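Side-chain contacts in putative serine phosphatase (Pseudomonas aeruginosa, PDB 6K4E), which is probably a magnesium-dependent PP2C-type protein phosphatase acting in a threonine phosphorylation pathway that controls biofilm formation: residues Trp177-Arg180 and Arg181-Gln184; Ala258-Leu261 and Arg262-Arg266. All coordinates share one frame; numbering follows the deposited sequence.

Contact 1 (Trp177-Arg180 and Arg181-Gln184); sequences WVDR and RRRQ
Arg-183 takes up a left-handed backbone conformation (phi 39°, psi 58°) just before Gln-184, so that two residues lie across from Asp-179; the geometry fits a G1 beta bulge. Around it, Asp-179 and Gln-184 form an antiparallel hydrogen-bonded pair. Asp-179 N gives to Gln-184 O at 2.9 Å, and Gln-184 N returns to Asp-179 O at 3.1 Å. The type I turn from Arg-180 to Arg-183 is closed by a longer bond, Arg-183 N to Arg-180 O at 3.3 Å, with the donor above the carbonyl plane.

The Asp-179 carboxylate ties the turn to the strand. OD1 takes the backbone N-H of Arg-182 at 3.0 Å, met from above the carboxylate plane. CG of Asp-179 is anti to its own backbone N (chi1 -167°), and this directs the carboxylate to the turn. OD2 has two looser partners. Trp-177 NE1 donates to it weakly, at 3.4 Å, with OD2 in the plane of the indole. NH1 of Arg-182 lies 4.0 Å from OD2, a long salt bridge that reaches it at the guanidinium edge. CB of Arg-182 packs against the same carboxylate, 3.5 Å from Asp-179 OD1. Asp-179 is buried, so these N-H groups probably help to stabilise its charge.

Arg-181 lays one guanidinium face against CG of Arg-182. Val-178 packs on Phe-298, and Arg-180 and Arg-183 touch Phe-300, both from strand 293-300 of the other large sheet. The arrangement is that of a tight beta hairpin with a four-residue (4:4) loop, a type I turn ending in left-handed Arg-183, joining strands 171-179 and 184-190 in the PP2C beta sandwich.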
loop_
_atom_site.group_PDB
_atom_site.type_symbol
_atom_site.label_atom_id
_atom_site.label_comp_id
_atom_site.label_asym_id
_atom_site.label_seq_id
_atom_site.Cartn_x
_atom_site.Cartn_y
_atom_site.Cartn_z
ATOM N N TRP B 177 -9.469 -0.821 22.202
ATOM C CA TRP B 177 -8.851 0.230 22.996
ATOM C C TRP B 177 -8.834 -0.301 24.450
ATOM O O TRP B 177 -9.894 -0.509 25.040
ATOM C CB TRP B 177 -9.586 1.595 22.892
ATOM C CG TRP B 177 -9.218 2.528 24.009
ATOM C CD1 TRP B 177 -9.998 2.865 25.071
ATOM C CD2 TRP B 177 -7.943 3.153 24.234
ATOM N NE1 TRP B 177 -9.312 3.711 25.911
ATOM C CE2 TRP B 177 -8.037 3.874 25.444
ATOM C CE3 TRP B 177 -6.746 3.231 23.498
ATOM C CZ2 TRP B 177 -6.963 4.602 25.970
ATOM C CZ3 TRP B 177 -5.696 3.977 24.005
ATOM C CH2 TRP B 177 -5.806 4.645 25.232
ATOM N N VAL B 178 -7.634 -0.585 24.983
ATOM C CA VAL B 178 -7.430 -1.060 26.357
ATOM C C VAL B 178 -7.194 0.165 27.206
ATOM O O VAL B 178 -6.130 0.766 27.118
ATOM C CB VAL B 178 -6.244 -2.056 26.474
ATOM C CG1 VAL B 178 -5.994 -2.484 27.928
ATOM C CG2 VAL B 178 -6.465 -3.264 25.580
ATOM N N ASP B 179 -8.196 0.589 27.957
ATOM C CA ASP B 179 -8.061 1.770 28.800
ATOM C C ASP B 179 -7.615 1.317 30.194
ATOM O O ASP B 179 -8.441 1.005 31.033
ATOM C CB ASP B 179 -9.389 2.549 28.820
ATOM C CG ASP B 179 -9.323 3.931 29.398
ATOM O OD1 ASP B 179 -8.507 4.152 30.332
ATOM O OD2 ASP B 179 -10.152 4.768 29.005
ATOM N N ARG B 180 -6.305 1.260 30.429
ATOM C CA ARG B 180 -5.739 0.808 31.705
ATOM C C ARG B 180 -6.139 1.695 32.893
ATOM O O ARG B 180 -6.535 1.168 33.935
ATOM C CB ARG B 180 -4.211 0.648 31.591
ATOM C CG ARG B 180 -3.783 -0.470 30.612
ATOM C CD ARG B 180 -2.458 -0.198 29.923
ATOM N NE ARG B 180 -1.327 -0.310 30.847
ATOM C CZ ARG B 180 -0.648 0.722 31.340
ATOM N NH1 ARG B 180 -0.960 1.965 30.983
ATOM N NH2 ARG B 180 0.355 0.521 32.185
ATOM N N ARG B 181 -6.121 3.025 32.698
ATOM C CA ARG B 181 -6.470 4.066 33.674
ATOM C C ARG B 181 -7.931 3.934 34.202
ATOM O O ARG B 181 -8.171 4.059 35.400
ATOM C CB ARG B 181 -6.270 5.442 33.009
ATOM C CG ARG B 181 -6.337 6.626 33.960
ATOM C CD ARG B 181 -6.337 7.974 33.255
ATOM N NE ARG B 181 -7.562 8.202 32.477
ATOM C CZ ARG B 181 -8.641 8.854 32.912
ATOM N NH1 ARG B 181 -8.670 9.367 34.138
ATOM N NH2 ARG B 181 -9.698 8.998 32.123
ATOM N N ARG B 182 -8.892 3.711 33.295
ATOM C CA ARG B 182 -10.308 3.597 33.629
ATOM C C ARG B 182 -10.779 2.134 33.735
ATOM O O ARG B 182 -11.980 1.876 33.854
ATOM C CB ARG B 182 -11.147 4.397 32.624
ATOM C CG ARG B 182 -11.116 5.904 32.868
ATOM C CD ARG B 182 -12.097 6.662 31.994
ATOM N NE ARG B 182 -13.500 6.381 32.325
ATOM C CZ ARG B 182 -14.302 5.591 31.613
ATOM N NH1 ARG B 182 -13.846 4.975 30.525
ATOM N NH2 ARG B 182 -15.560 5.408 31.982
ATOM N N ARG B 183 -9.818 1.192 33.738
ATOM C CA ARG B 183 -9.993 -0.253 33.809
ATOM C C ARG B 183 -11.188 -0.735 32.986
ATOM O O ARG B 183 -12.130 -1.319 33.524
ATOM C CB ARG B 183 -10.036 -0.758 35.264
ATOM C CG ARG B 183 -8.821 -1.607 35.593
ATOM C CD ARG B 183 -7.952 -1.001 36.668
ATOM N NE ARG B 183 -7.435 -2.048 37.550
ATOM C CZ ARG B 183 -6.405 -1.895 38.375
ATOM N NH1 ARG B 183 -5.761 -0.737 38.437
ATOM N NH2 ARG B 183 -6.002 -2.907 39.137
ATOM N N GLN B 184 -11.164 -0.439 31.666
ATOM C CA GLN B 184 -12.215 -0.903 30.769
ATOM C C GLN B 184 -11.700 -0.982 29.357
ATOM O O GLN B 184 -10.751 -0.305 28.983
ATOM C CB GLN B 184 -13.567 -0.157 30.912
ATOM C CG GLN B 184 -13.757 1.175 30.232
ATOM C CD GLN B 184 -15.235 1.522 30.226
ATOM O OE1 GLN B 184 -15.839 1.805 29.187
ATOM N NE2 GLN B 184 -15.869 1.456 31.382
#

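Contact 2 (Ala258-Leu261 and Arg262-Arg266)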
loop_
_atom_site.group_PDB
_atom_site.type_symbol
_atom_site.label_atom_id
_atom_site.label_comp_id
_atom_site.label_asym_id
_atom_site.label_seq_id
_atom_site.Cartn_x
_atom_site.Cartn_y
_atom_site.Cartn_z
ATOM N N ALA B 258 -11.432 -22.116 21.302
ATOM C CA ALA B 258 -11.858 -21.682 22.641
ATOM C C ALA B 258 -11.259 -22.583 23.746
ATOM O O ALA B 258 -10.818 -22.067 24.777
ATOM C CB ALA B 258 -13.369 -21.670 22.738
ATOM N N ASP B 259 -11.236 -23.912 23.521
ATOM C CA ASP B 259 -10.644 -24.861 24.458
ATOM C C ASP B 259 -9.155 -24.647 24.616
ATOM O O ASP B 259 -8.670 -24.633 25.750
ATOM C CB ASP B 259 -10.947 -26.316 24.065
ATOM C CG ASP B 259 -12.385 -26.753 24.264
ATOM O OD1 ASP B 259 -13.182 -25.960 24.841
ATOM O OD2 ASP B 259 -12.726 -27.872 23.825
ATOM N N MET B 260 -8.435 -24.460 23.490
ATOM C CA MET B 260 -6.996 -24.181 23.467
ATOM C C MET B 260 -6.688 -22.914 24.308
ATOM O O MET B 260 -5.781 -22.946 25.151
ATOM C CB MET B 260 -6.500 -23.980 22.020
ATOM C CG MET B 260 -4.988 -23.792 21.908
ATOM S SD MET B 260 -4.420 -23.418 20.212
ATOM C CE MET B 260 -5.176 -21.730 19.958
ATOM N N LEU B 261 -7.460 -21.815 24.076
ATOM C CA LEU B 261 -7.319 -20.550 24.789
ATOM C C LEU B 261 -7.519 -20.732 26.278
ATOM O O LEU B 261 -6.669 -20.286 27.030
ATOM C CB LEU B 261 -8.303 -19.464 24.278
ATOM C CG LEU B 261 -8.230 -19.054 22.823
ATOM C CD1 LEU B 261 -9.120 -17.843 22.564
ATOM C CD2 LEU B 261 -6.769 -18.821 22.342
ATOM N N ARG B 262 -8.634 -21.370 26.709
ATOM C CA ARG B 262 -8.937 -21.633 28.119
ATOM C C ARG B 262 -7.827 -22.451 28.753
ATOM O O ARG B 262 -7.378 -22.137 29.856
ATOM C CB ARG B 262 -10.257 -22.406 28.249
ATOM C CG ARG B 262 -10.668 -22.684 29.717
ATOM C CD ARG B 262 -11.762 -23.737 29.840
ATOM N NE ARG B 262 -11.315 -25.041 29.337
ATOM C CZ ARG B 262 -11.769 -25.633 28.232
ATOM N NH1 ARG B 262 -12.751 -25.075 27.521
ATOM N NH2 ARG B 262 -11.274 -26.807 27.852
ATOM N N ASP B 263 -7.373 -23.482 28.048
ATOM C CA ASP B 263 -6.290 -24.338 28.537
ATOM C C ASP B 263 -4.985 -23.603 28.808
ATOM O O ASP B 263 -4.264 -23.982 29.717
ATOM C CB ASP B 263 -6.047 -25.501 27.567
ATOM C CG ASP B 263 -6.624 -26.790 28.076
ATOM O OD1 ASP B 263 -7.865 -26.974 27.964
ATOM O OD2 ASP B 263 -5.852 -27.595 28.643
ATOM N N HIS B 264 -4.668 -22.558 28.016
ATOM C CA HIS B 264 -3.373 -21.867 28.143
ATOM C C HIS B 264 -3.430 -20.464 28.749
ATOM O O HIS B 264 -2.388 -19.978 29.172
ATOM C CB HIS B 264 -2.671 -21.842 26.769
ATOM C CG HIS B 264 -2.324 -23.222 26.267
ATOM N ND1 HIS B 264 -3.214 -23.963 25.479
ATOM C CD2 HIS B 264 -1.239 -23.994 26.535
ATOM C CE1 HIS B 264 -2.611 -25.122 25.245
ATOM N NE2 HIS B 264 -1.424 -25.195 25.860
ATOM N N ALA B 265 -4.635 -19.842 28.842
ATOM C CA ALA B 265 -4.892 -18.446 29.255
ATOM C C ALA B 265 -4.119 -17.936 30.474
ATOM O O ALA B 265 -3.697 -16.778 30.483
ATOM C CB ALA B 265 -6.373 -18.203 29.467
ATOM N N ARG B 266 -3.975 -18.755 31.493
ATOM C CA ARG B 266 -3.269 -18.361 32.716
ATOM C C ARG B 266 -1.741 -18.477 32.588
ATOM O O ARG B 266 -1.039 -17.961 33.435
ATOM C CB ARG B 266 -3.812 -19.144 33.932
ATOM C CG ARG B 266 -4.237 -18.227 35.083
ATOM C CD ARG B 266 -4.936 -18.933 36.248
ATOM N NE ARG B 266 -6.311 -19.333 35.919
ATOM C CZ ARG B 266 -7.264 -19.605 36.810
ATOM N NH1 ARG B 266 -7.017 -19.501 38.112
ATOM N NH2 ARG B 266 -8.476 -19.965 36.407
#
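Asp-259 and Arg-262 form a salt bridge one helical turn apart, with OD1 of Asp-259 receiving NH1 of Arg-262 at 2.9 Å. The two side chains lie side by side and point the same way. NH1 comes from above the carboxylate plane, and the two flat groups are turned 59° apart. The Arg-262 chain is extended until its bend at chi3 (63°), which brings NH1 to Asp-259 OD1, with Asp-259 O over one face of the group, toward its rim. NH2 reaches Asp-263 OD1 at 3.4 Å.

The other strong side-chain bond is His-264 ND1 to Met-260 O, 2.8 Å, with the carbonyl oxygen close to the imidazole plane. Met-260 O also takes a weak bond from His-264 N. The i to i+3 salt bridge, extended into a network by Asp-263, runs along surface helix 254-264, which packs with helix 269-284 on the sheet of strands 194-197, 202-205 and 231-236 in the PP2C sandwich. Arg-262 N to Ala-258 O and Asp-263 N to Asp-259 O are regular i to i+4 bonds.

The His-264 ring meets Phe-276 nearly at right angles. Met-260 and Leu-261 pack on Phe-276, while Leu-261 and Ala-265 settle on Tyr-234.

Overall arrangement
Contact 1 and contact 2 lie in different elements of the same chain, with centres about 23 Å apart and nearest atoms about 15 Å apart. Each is partly buried; the arginines sit mostly at the surface, while Asp-179 of contact 1 is buried. Contact 1 joins two neighbouring strands of one large sheet, whereas contact 2 lies within a single helix that packs against the other. Strand 293-300 of that other sheet also touches the hairpin of contact 1. In contact 1 a buried carboxylate binds backbone and ring N-H groups. In contact 2 two exposed aspartates share one partly exposed arginine. Neither contact contains a magnesium ligand.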